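Protein-L-isoaspartate O-methyltransferase beta-aspartate methyltransferase (Plasmodium falciparum, PDB 2PBF) probably catalyses S-adenosylmethionine-dependent methylation of L-isoaspartyl residues in damaged proteins, a protein-repair reaction, and binds the product cofactor S-adenosyl-L-homocysteine. Local coordinates at residues A[37-42]-A[59-64]; A[10-15]-A[46-51]; A[53-58]-A[119-124]; A[31-36]-A[95-100]. All blocks are in the same frame, centred on the assembly; numbering follows the deposited sequence.

Interactions 1 and 2 are close neighbours, with centres about 9 Å apart. They meet where Asp38 bonds Tyr48. Interaction 1 lies about 12 Å, centre to centre, from both interaction 3 and interaction 4. It shares the two-stranded antiparallel sheet 53-56/59-61 with interaction 3. Helices 12-21 and 28-35, joined by a bond from His12 to the Met34 carbonyl, connect interactions 2 and 4. Interactions 3 and 4 do not touch. Along the chain, interaction 1 is nested within the loop closed by interaction 4, and interaction 2 closes before interaction 3 opens. Interactions 1 and 2 tie the N-terminal region together. Interactions 3 and 4 join it to helices 119-132 and 93-101 of the Rossmann-like core.

Interaction 1. Residues A[37-42]-A[59-64]; sequences VDRGKY and VTISAP. With SAH (S-adenosyl-L-homocysteine), chain C.
Arg39 and Tyr42 carry segment 37-42 onto Ile61, Ser62 and Pro64. Just before them, Asp38 shapes the turn. Its OD1 accepts the Gly40 N-H in an Asx turn and also bonds Tyr48 OH. Arg39 then reaches across. Its CG is anti to the backbone N (chi1 -167°), and the chain runs extended from CG to NE. The guanidinium grips one atom, the carbonyl oxygen of Ser62, with both terminal nitrogens. Arg39 NH1 lies 2.8 Å from Ser62 O, nearly along the C=O axis. Arg39 NH2 lies 2.9 Å from the same Ser62 O, but above the carbonyl plane. Both hydrogen bonds are bent, with N-H...O angles of 139° and 136°. The oxygen sits near the guanidinium plane. Pro64 CD covers the centre of one face, 3.4 Å from Arg39 CZ. Ile61 CD1 lies over the opposite face, offset toward the rim. Tyr42 adds an apolar contact through its CB, 4.1 Å from Ile61 CD1. Its hydroxyl turns elsewhere and bonds Asp132. The backbone held by Arg39 also binds the ligand. Ser62 N donates to SAH O at 3.1 Å, in an almost straight bond. Arg39 is thus a second-shell residue. It fixes the Ser62 main chain that meets the ligand carboxylate, and its positive charge may favour that carboxylate.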
# COMPACT_ATOMS: atom_id res chain seq x y z
N VAL A 37 12.46 1.90 5.57
CA VAL A 37 11.49 1.01 6.20
C VAL A 37 11.99 -0.46 6.20
O VAL A 37 11.82 -1.20 5.23
CB VAL A 37 10.06 1.12 5.53
CG1 VAL A 37 9.04 0.39 6.36
CG2 VAL A 37 9.64 2.59 5.36
N ASP A 38 12.61 -0.87 7.31
CA ASP A 38 13.18 -2.19 7.46
C ASP A 38 12.09 -3.27 7.57
O ASP A 38 11.30 -3.27 8.52
CB ASP A 38 14.10 -2.23 8.70
CG ASP A 38 14.87 -3.55 8.85
OD1 ASP A 38 14.41 -4.60 8.36
OD2 ASP A 38 15.95 -3.53 9.49
N ARG A 39 12.10 -4.20 6.61
CA ARG A 39 11.09 -5.27 6.50
C ARG A 39 11.01 -6.15 7.74
O ARG A 39 9.91 -6.59 8.12
CB ARG A 39 11.35 -6.11 5.24
CG ARG A 39 10.23 -7.06 4.83
CD ARG A 39 10.60 -7.85 3.55
NE ARG A 39 9.77 -9.04 3.36
CZ ARG A 39 8.54 -9.04 2.81
NH1 ARG A 39 8.00 -7.91 2.38
NH2 ARG A 39 7.85 -10.17 2.70
N GLY A 40 12.15 -6.39 8.38
CA GLY A 40 12.24 -7.14 9.64
C GLY A 40 11.49 -6.56 10.83
O GLY A 40 11.22 -7.25 11.82
N LYS A 41 11.13 -5.28 10.74
CA LYS A 41 10.28 -4.66 11.76
C LYS A 41 8.79 -4.90 11.47
O LYS A 41 7.92 -4.55 12.28
CB LYS A 41 10.59 -3.15 11.86
CG LYS A 41 12.06 -2.85 12.09
CD LYS A 41 12.38 -2.74 13.57
CE LYS A 41 13.63 -1.91 13.81
NZ LYS A 41 13.66 -1.28 15.17
N TYR A 42 8.51 -5.52 10.32
CA TYR A 42 7.15 -5.73 9.81
C TYR A 42 6.74 -7.20 9.67
O TYR A 42 5.55 -7.54 9.58
CB TYR A 42 6.92 -4.92 8.52
CG TYR A 42 6.89 -3.47 8.88
CD1 TYR A 42 5.68 -2.83 9.17
CD2 TYR A 42 8.06 -2.75 9.02
CE1 TYR A 42 5.65 -1.48 9.57
CE2 TYR A 42 8.06 -1.42 9.42
CZ TYR A 42 6.85 -0.80 9.69
OH TYR A 42 6.87 0.52 10.06
N VAL A 59 -3.56 -14.44 5.51
CA VAL A 59 -2.85 -13.36 4.84
C VAL A 59 -1.34 -13.30 5.02
O VAL A 59 -0.79 -13.65 6.06
CB VAL A 59 -3.52 -11.95 5.07
CG1 VAL A 59 -5.05 -12.01 4.87
CG2 VAL A 59 -3.13 -11.38 6.44
N THR A 60 -0.69 -12.86 3.96
CA THR A 60 0.75 -12.70 3.93
C THR A 60 1.10 -11.22 3.82
O THR A 60 0.32 -10.41 3.30
CB THR A 60 1.36 -13.48 2.74
OG1 THR A 60 0.75 -13.02 1.53
CG2 THR A 60 1.12 -15.01 2.88
N ILE A 61 2.27 -10.86 4.34
CA ILE A 61 2.92 -9.62 3.93
C ILE A 61 3.42 -9.94 2.52
O ILE A 61 3.94 -11.02 2.27
CB ILE A 61 4.09 -9.26 4.89
CG1 ILE A 61 4.79 -7.96 4.44
CG2 ILE A 61 5.09 -10.40 4.97
CD1 ILE A 61 5.82 -7.44 5.47
N SER A 62 3.23 -9.02 1.59
CA SER A 62 3.63 -9.26 0.20
C SER A 62 5.16 -9.46 0.02
O SER A 62 5.96 -9.05 0.88
CB SER A 62 3.11 -8.17 -0.72
OG SER A 62 1.70 -8.01 -0.56
N ALA A 63 5.53 -10.13 -1.07
CA ALA A 63 6.92 -10.24 -1.44
C ALA A 63 7.47 -8.83 -1.62
O ALA A 63 6.77 -7.94 -2.11
CB ALA A 63 7.08 -11.04 -2.70
N PRO A 64 8.71 -8.61 -1.16
CA PRO A 64 9.36 -7.34 -1.41
C PRO A 64 9.25 -6.82 -2.87
O PRO A 64 9.09 -5.63 -3.04
CB PRO A 64 10.81 -7.60 -1.01
CG PRO A 64 10.74 -8.68 0.03
CD PRO A 64 9.55 -9.52 -0.35
N SAH C . 0.07 -4.40 1.77
CA SAH C . -0.11 -5.59 2.65
CB SAH C . -0.88 -6.65 1.89
CG SAH C . -1.47 -7.63 2.89
SD SAH C . -2.41 -8.92 2.07
C SAH C . 1.20 -6.15 3.20
O SAH C . 2.16 -6.29 2.43
OXT SAH C . 1.32 -6.46 4.41
C5' SAH C . -3.90 -7.94 1.75
C4' SAH C . -4.65 -7.44 2.99
O4' SAH C . -5.90 -7.00 2.55
C3' SAH C . -4.92 -8.45 4.09
O3' SAH C . -4.34 -7.99 5.30
C2' SAH C . -6.44 -8.53 4.18
O2' SAH C . -6.89 -8.68 5.50
C1' SAH C . -6.84 -7.19 3.60
N9 SAH C . -8.19 -7.12 2.99
C8 SAH C . -8.80 -8.10 2.26
N7 SAH C . -9.99 -7.62 1.84
C5 SAH C . -10.17 -6.37 2.32
C6 SAH C . -11.22 -5.45 2.21
N6 SAH C . -12.34 -5.72 1.55
N1 SAH C . -11.10 -4.21 2.79
C2 SAH C . -9.95 -3.90 3.49
N3 SAH C . -8.94 -4.82 3.59
C4 SAH C . -9.04 -6.04 3.02

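Interaction 2. Residues A[10-15]-A[46-51]; sequences NNHKSL and IPYIDT
A peptide unit of the helix start lies over an aromatic ring: the Asn11-His12 link covers one face of Tyr48. Asn11 C sits over the ring centre, 3.7 Å above its plane. His12 N is offset toward the rim. Pro47 CG, from the preceding residue, lies over the opposite face near the rim. The Tyr48 CG is anti to its carbonyl carbon (chi1 -53°), which places CG, and the ring it carries, beside the Asn11-His12 peptide. Around the ring, Asn10 O approaches Tyr48 CD2 at 3.4 Å. His12 CB lies 3.5 Å from Tyr48 CE1, and that carbon also meets the edge of the imidazole, with the two side chains crossing at about a right angle. Leu15 CD2 sits at the edge of the tyrosine ring, 4.1 Å from Tyr48 CD1. Leu15 CD1 touches the backbone, 3.3 Å from Tyr48 O. A water accepts from Asn10 ND2 and, weakly, from Tyr48 N. The polar ends find partners beyond the contact: Tyr48 OH bonds Asp38, and His12 NE2 bonds the Met34 carbonyl. The ring lies against a capped helix start. Asn11 OD1 takes the Ser14 N-H at 2.7 Å, and Asn11 ND2 gives a bond back to Ser14 OG. The arrangement is a side-chain N-cap on helix 12-21, packed on a type I turn that runs from Ile46 to Ile49.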
# COMPACT_ATOMS: atom_id res chain seq x y z
N ASN A 10 21.56 -12.22 6.23
CA ASN A 10 20.51 -11.40 5.58
C ASN A 10 20.14 -10.10 6.30
O ASN A 10 19.80 -10.09 7.48
CB ASN A 10 19.20 -12.19 5.37
CG ASN A 10 19.27 -13.15 4.19
OD1 ASN A 10 20.33 -13.38 3.61
ND2 ASN A 10 18.13 -13.74 3.86
N ASN A 11 20.16 -9.02 5.54
CA ASN A 11 19.87 -7.70 6.08
C ASN A 11 18.98 -6.92 5.12
O ASN A 11 18.92 -7.23 3.91
CB ASN A 11 21.18 -6.98 6.36
CG ASN A 11 21.88 -6.57 5.10
OD1 ASN A 11 21.56 -5.54 4.52
ND2 ASN A 11 22.83 -7.39 4.64
N HIS A 12 18.32 -5.90 5.63
CA HIS A 12 17.40 -5.13 4.79
C HIS A 12 18.01 -4.46 3.57
O HIS A 12 17.44 -4.46 2.48
CB HIS A 12 16.66 -4.09 5.62
CG HIS A 12 15.62 -3.36 4.85
ND1 HIS A 12 14.46 -3.97 4.41
CD2 HIS A 12 15.55 -2.07 4.42
CE1 HIS A 12 13.72 -3.09 3.77
NE2 HIS A 12 14.36 -1.94 3.76
N LYS A 13 19.18 -3.86 3.76
CA LYS A 13 19.82 -3.10 2.69
C LYS A 13 20.30 -4.01 1.54
O LYS A 13 20.24 -3.65 0.36
CB LYS A 13 20.97 -2.28 3.29
CG LYS A 13 21.79 -1.52 2.27
CD LYS A 13 22.85 -0.65 2.91
CE LYS A 13 23.59 0.16 1.83
NZ LYS A 13 24.15 -0.70 0.70
N SER A 14 20.81 -5.19 1.90
CA SER A 14 21.25 -6.16 0.93
C SER A 14 20.06 -6.74 0.15
O SER A 14 20.18 -7.02 -1.04
CB SER A 14 22.07 -7.25 1.60
OG SER A 14 23.34 -6.76 2.02
N LEU A 15 18.92 -6.87 0.81
CA LEU A 15 17.68 -7.21 0.10
C LEU A 15 17.39 -6.21 -1.02
O LEU A 15 17.08 -6.59 -2.13
CB LEU A 15 16.48 -7.30 1.08
CG LEU A 15 15.07 -7.39 0.47
CD1 LEU A 15 14.90 -8.55 -0.56
CD2 LEU A 15 14.06 -7.49 1.58
N ILE A 46 11.78 -15.13 8.24
CA ILE A 46 12.58 -14.85 7.03
C ILE A 46 12.26 -13.47 6.43
O ILE A 46 11.81 -13.36 5.29
CB ILE A 46 12.44 -15.97 5.97
CG1 ILE A 46 10.95 -16.23 5.66
CG2 ILE A 46 13.18 -17.24 6.42
CD1 ILE A 46 10.69 -16.91 4.35
N PRO A 47 12.50 -12.41 7.22
CA PRO A 47 12.06 -11.09 6.77
C PRO A 47 12.71 -10.54 5.48
O PRO A 47 12.19 -9.61 4.91
CB PRO A 47 12.41 -10.20 7.96
CG PRO A 47 13.59 -10.94 8.61
CD PRO A 47 13.16 -12.35 8.54
N TYR A 48 13.84 -11.09 5.03
CA TYR A 48 14.53 -10.51 3.86
C TYR A 48 14.55 -11.36 2.61
O TYR A 48 15.19 -11.03 1.62
CB TYR A 48 15.95 -10.10 4.26
CG TYR A 48 15.93 -9.21 5.48
CD1 TYR A 48 15.27 -7.97 5.45
CD2 TYR A 48 16.57 -9.61 6.65
CE1 TYR A 48 15.24 -7.15 6.57
CE2 TYR A 48 16.56 -8.77 7.79
CZ TYR A 48 15.90 -7.55 7.73
OH TYR A 48 15.88 -6.73 8.84
N ILE A 49 13.84 -12.46 2.65
CA ILE A 49 13.72 -13.29 1.48
C ILE A 49 12.63 -12.73 0.59
O ILE A 49 11.57 -12.29 1.06
CB ILE A 49 13.55 -14.77 1.86
CG1 ILE A 49 14.85 -15.23 2.57
CG2 ILE A 49 13.24 -15.62 0.64
CD1 ILE A 49 14.99 -16.68 2.64
N ASP A 50 12.89 -12.72 -0.71
CA ASP A 50 11.95 -12.17 -1.66
C ASP A 50 10.80 -13.13 -1.99
O ASP A 50 10.79 -13.78 -3.03
CB ASP A 50 12.63 -11.69 -2.93
CG ASP A 50 11.67 -10.97 -3.85
OD1 ASP A 50 10.84 -10.19 -3.35
OD2 ASP A 50 11.75 -11.20 -5.08
N THR A 51 9.84 -13.16 -1.08
CA THR A 51 8.70 -14.07 -1.13
C THR A 51 7.67 -13.50 -0.15
O THR A 51 8.05 -12.73 0.74
CB THR A 51 9.11 -15.50 -0.69
OG1 THR A 51 8.00 -16.39 -0.89
CG2 THR A 51 9.51 -15.55 0.77
O HOH W 1 15.84 -13.58 6.06

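Interaction 3. Residues A[53-58]-A[119-124]; sequences VYISHG and KDLVNF
Ile55 packs against Leu121 and Phe124 of helix 119-132, and most of its side-chain atoms touch one or both of them. Its CB starts 4.0 Å from Leu121 CD2. From there CG2 branches anti to the backbone N and drops onto the Phe124 ring. It is 3.5 Å from the ring centroid and only 10° off the normal, a CH-pi contact over the face. The other branch, CG1, passes beside Phe124 CE2. It ends in Ile55 CD1, which rests 3.7 Å from Leu121 CD2 and a little farther from Phe124 CE2. Ile55 therefore sits against both residues, which lie about one turn apart on the helix. Ser56 comes next. Its OG lies 4.1 Å from Leu121 CG. Ile55 and Ser56 both face Val59 in a classic beta bulge, and both also point their CB toward the helix. At the outer end His57 reaches Asp120. His57 NE2 donates to Asp120 OD2, modelled at 2.5 Å, so short that the exact length is doubtful, with a bent N-H...O angle of 141°. The carboxylate uses its anti lone pair. The oxygen is tilted from the imidazole plane, and the ring and carboxylate planes are 53° apart. Leu121 also packs on Val59 and touches the bound SAH. The contact thus pairs an apolar patch beside the ligand pocket with a histidine-carboxylate bond at its exposed margin. If Asp120 is ionised, its negative charge may favour a protonated His57.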
# COMPACT_ATOMS: atom_id res chain seq x y z
N VAL A 53 5.24 -13.74 3.09
CA VAL A 53 5.49 -14.42 4.35
C VAL A 53 4.21 -14.34 5.18
O VAL A 53 3.68 -13.26 5.45
CB VAL A 53 6.74 -13.84 5.12
CG1 VAL A 53 7.01 -14.61 6.40
CG2 VAL A 53 8.00 -13.85 4.24
N TYR A 54 3.70 -15.51 5.55
CA TYR A 54 2.45 -15.63 6.27
C TYR A 54 2.40 -14.88 7.60
O TYR A 54 3.34 -14.96 8.39
CB TYR A 54 2.11 -17.09 6.51
CG TYR A 54 0.72 -17.27 7.06
CD1 TYR A 54 -0.40 -17.05 6.26
CD2 TYR A 54 0.53 -17.65 8.39
CE1 TYR A 54 -1.69 -17.21 6.79
CE2 TYR A 54 -0.73 -17.82 8.92
CZ TYR A 54 -1.84 -17.59 8.12
OH TYR A 54 -3.07 -17.78 8.66
N ILE A 55 1.30 -14.18 7.85
CA ILE A 55 1.08 -13.51 9.13
C ILE A 55 0.06 -14.29 9.97
O ILE A 55 0.41 -14.86 10.99
CB ILE A 55 0.63 -12.02 8.96
CG1 ILE A 55 1.52 -11.29 7.96
CG2 ILE A 55 0.65 -11.32 10.32
CD1 ILE A 55 0.95 -9.97 7.42
N SER A 56 -1.18 -14.32 9.50
CA SER A 56 -2.32 -14.81 10.26
C SER A 56 -3.54 -14.57 9.39
O SER A 56 -3.46 -13.85 8.39
CB SER A 56 -2.45 -14.04 11.57
OG SER A 56 -3.28 -12.90 11.37
N HIS A 57 -4.68 -15.18 9.75
CA HIS A 57 -5.96 -14.95 9.06
C HIS A 57 -5.98 -15.11 7.54
O HIS A 57 -6.72 -14.42 6.84
CB HIS A 57 -6.56 -13.60 9.45
CG HIS A 57 -7.07 -13.56 10.85
ND1 HIS A 57 -8.39 -13.81 11.16
CD2 HIS A 57 -6.43 -13.33 12.02
CE1 HIS A 57 -8.55 -13.73 12.47
NE2 HIS A 57 -7.37 -13.43 13.02
N GLY A 58 -5.15 -16.02 7.03
CA GLY A 58 -5.13 -16.30 5.60
C GLY A 58 -4.37 -15.24 4.82
O GLY A 58 -4.51 -15.15 3.60
N LYS A 119 -9.02 -7.32 12.21
CA LYS A 119 -8.67 -6.55 13.38
C LYS A 119 -7.32 -6.97 13.93
O LYS A 119 -6.55 -6.13 14.37
CB LYS A 119 -9.76 -6.74 14.45
CG LYS A 119 -9.48 -6.07 15.77
CD LYS A 119 -9.54 -4.56 15.66
CE LYS A 119 -9.32 -3.89 17.02
NZ LYS A 119 -9.39 -2.41 16.88
N ASP A 120 -7.05 -8.27 13.93
CA ASP A 120 -5.75 -8.79 14.32
C ASP A 120 -4.63 -8.22 13.48
O ASP A 120 -3.53 -8.04 13.97
CB ASP A 120 -5.72 -10.31 14.17
CG ASP A 120 -6.36 -11.00 15.33
OD1 ASP A 120 -6.41 -10.43 16.44
OD2 ASP A 120 -6.83 -12.13 15.11
N LEU A 121 -4.92 -8.00 12.20
CA LEU A 121 -3.93 -7.38 11.31
C LEU A 121 -3.78 -5.88 11.56
O LEU A 121 -2.65 -5.37 11.57
CB LEU A 121 -4.17 -7.74 9.84
CG LEU A 121 -3.64 -9.17 9.62
CD1 LEU A 121 -4.54 -9.95 8.73
CD2 LEU A 121 -2.20 -9.15 9.13
N VAL A 122 -4.90 -5.18 11.78
CA VAL A 122 -4.83 -3.82 12.36
C VAL A 122 -3.86 -3.81 13.56
O VAL A 122 -2.85 -3.12 13.55
CB VAL A 122 -6.20 -3.28 12.82
CG1 VAL A 122 -6.04 -1.88 13.43
CG2 VAL A 122 -7.20 -3.25 11.68
N ASN A 123 -4.16 -4.61 14.60
CA ASN A 123 -3.29 -4.62 15.76
C ASN A 123 -1.87 -5.06 15.47
O ASN A 123 -0.94 -4.59 16.12
CB ASN A 123 -3.89 -5.41 16.92
CG ASN A 123 -5.33 -5.01 17.23
OD1 ASN A 123 -5.62 -3.82 17.44
ND2 ASN A 123 -6.23 -5.98 17.24
N PHE A 124 -1.69 -5.98 14.52
CA PHE A 124 -0.36 -6.44 14.10
C PHE A 124 0.44 -5.28 13.51
O PHE A 124 1.62 -5.07 13.86
CB PHE A 124 -0.48 -7.61 13.09
CG PHE A 124 0.83 -8.05 12.49
CD1 PHE A 124 1.75 -8.78 13.24
CD2 PHE A 124 1.13 -7.76 11.16
CE1 PHE A 124 2.96 -9.20 12.68
CE2 PHE A 124 2.34 -8.18 10.59
CZ PHE A 124 3.26 -8.90 11.35

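Interaction 4. Residues A[31-36]-A[95-100]; sequences YNTMLQ and TVCMAI
Cys97 and Ile100 are the residues of helix 93-101 that meet segment 31-36. Cys97 comes first, and it offers both backbone and side chain. Its carbonyl oxygen is touched by a methyl group: Thr33 CG2 lies 3.3 Å from Cys97 O. The same methyl is 4.0 Å from Cys97 CB. Thr33 OG1 is anti to the carbonyl carbon (chi1 -53°), which leaves CG2 anti to the backbone N and turned to Cys97. The hydroxyl branch, Thr33 OG1, bonds the Asp29 carbonyl within its own helix. Cys97 SG looks to the next residue and makes a looser apolar contact, 4.3 Å from Met34 CG. One turn later Ile100 takes over. Its CG2 methyl does the touching. It lies 4.1 Å from Thr33 CG2 and 3.5 Å from Gln36 NE2. It also meets Gln36 CD, so the methyl rests against the amide group as a whole. That amide is held in place. Gln36 NE2 donates to Asn32 O at 3.2 Å, from far above the carbonyl plane. Gln36 N reaches the same oxygen from the opposite face, so Asn32 O accepts two bonds. The axes of the short segments 31-35 and 95-100 come within 9.2 Å, with N-to-C directions 118° apart. Around them, Met34 packs on helices 12-21 and 64-74, and Cys97 joins it on Leu71 of helix 64-74. Thr95 and Ala99 lie against strand 142-146. Helix 93-101 is thus sandwiched between the large sheet and helix 28-35.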
# COMPACT_ATOMS: atom_id res chain seq x y z
N TYR A 31 13.99 3.14 -3.86
CA TYR A 31 15.08 2.60 -3.04
C TYR A 31 15.16 3.32 -1.71
O TYR A 31 15.07 2.66 -0.68
CB TYR A 31 16.44 2.65 -3.76
CG TYR A 31 17.60 2.17 -2.89
CD1 TYR A 31 18.05 0.85 -2.95
CD2 TYR A 31 18.22 3.02 -1.97
CE1 TYR A 31 19.10 0.40 -2.14
CE2 TYR A 31 19.26 2.59 -1.15
CZ TYR A 31 19.69 1.28 -1.24
OH TYR A 31 20.73 0.85 -0.44
N ASN A 32 15.31 4.65 -1.74
CA ASN A 32 15.48 5.43 -0.50
C ASN A 32 14.30 5.29 0.45
O ASN A 32 14.48 5.23 1.66
CB ASN A 32 15.80 6.91 -0.76
CG ASN A 32 17.05 7.11 -1.64
OD1 ASN A 32 18.06 6.41 -1.48
ND2 ASN A 32 16.98 8.07 -2.55
N THR A 33 13.09 5.24 -0.10
CA THR A 33 11.89 5.02 0.72
C THR A 33 11.93 3.67 1.43
O THR A 33 11.82 3.60 2.64
CB THR A 33 10.60 5.14 -0.13
OG1 THR A 33 10.60 6.39 -0.84
CG2 THR A 33 9.35 5.04 0.76
N MET A 34 12.08 2.60 0.65
CA MET A 34 12.17 1.26 1.22
C MET A 34 13.35 1.09 2.18
O MET A 34 13.23 0.42 3.20
CB MET A 34 12.20 0.21 0.12
CG MET A 34 10.89 0.13 -0.68
SD MET A 34 10.81 -1.22 -1.87
CE MET A 34 10.68 -2.72 -0.88
N LEU A 35 14.48 1.72 1.86
CA LEU A 35 15.64 1.72 2.76
C LEU A 35 15.28 2.26 4.14
O LEU A 35 15.77 1.78 5.16
CB LEU A 35 16.80 2.53 2.14
CG LEU A 35 18.10 2.61 2.96
CD1 LEU A 35 18.70 1.23 3.14
CD2 LEU A 35 19.11 3.59 2.34
N GLN A 36 14.41 3.27 4.17
CA GLN A 36 13.93 3.85 5.42
C GLN A 36 12.97 2.96 6.21
O GLN A 36 12.70 3.23 7.39
CB GLN A 36 13.33 5.24 5.15
CG GLN A 36 14.37 6.28 4.72
CD GLN A 36 13.77 7.65 4.44
OE1 GLN A 36 13.54 8.42 5.34
NE2 GLN A 36 13.52 7.94 3.16
N THR A 95 2.04 1.11 3.96
CA THR A 95 1.49 2.33 4.54
C THR A 95 2.56 3.24 5.12
O THR A 95 2.55 4.44 4.87
CB THR A 95 0.42 2.02 5.65
OG1 THR A 95 -0.21 0.78 5.36
CG2 THR A 95 -0.62 3.10 5.66
N VAL A 96 3.48 2.67 5.87
CA VAL A 96 4.67 3.38 6.37
C VAL A 96 5.55 3.90 5.22
O VAL A 96 6.03 5.03 5.26
CB VAL A 96 5.45 2.49 7.37
CG1 VAL A 96 6.71 3.18 7.87
CG2 VAL A 96 4.54 2.13 8.54
N CYS A 97 5.75 3.09 4.19
CA CYS A 97 6.45 3.55 3.00
C CYS A 97 5.77 4.83 2.46
O CYS A 97 6.44 5.81 2.17
CB CYS A 97 6.54 2.43 1.93
SG CYS A 97 7.85 1.19 2.20
N MET A 98 4.44 4.83 2.37
CA MET A 98 3.74 6.04 1.94
C MET A 98 3.93 7.24 2.89
O MET A 98 4.15 8.35 2.42
CB MET A 98 2.25 5.78 1.77
CG MET A 98 1.85 4.85 0.64
SD MET A 98 0.07 4.56 0.80
CE MET A 98 -0.19 3.68 -0.72
N ALA A 99 3.82 7.00 4.20
CA ALA A 99 4.08 8.03 5.22
C ALA A 99 5.47 8.67 5.08
O ALA A 99 5.63 9.87 5.31
CB ALA A 99 3.93 7.44 6.64
N ILE A 100 6.45 7.83 4.76
CA ILE A 100 7.83 8.26 4.61
C ILE A 100 8.03 9.11 3.38
O ILE A 100 8.59 10.20 3.46
CB ILE A 100 8.83 7.06 4.61
CG1 ILE A 100 9.05 6.58 6.03
CG2 ILE A 100 10.19 7.46 3.95
CD1 ILE A 100 9.36 7.69 7.01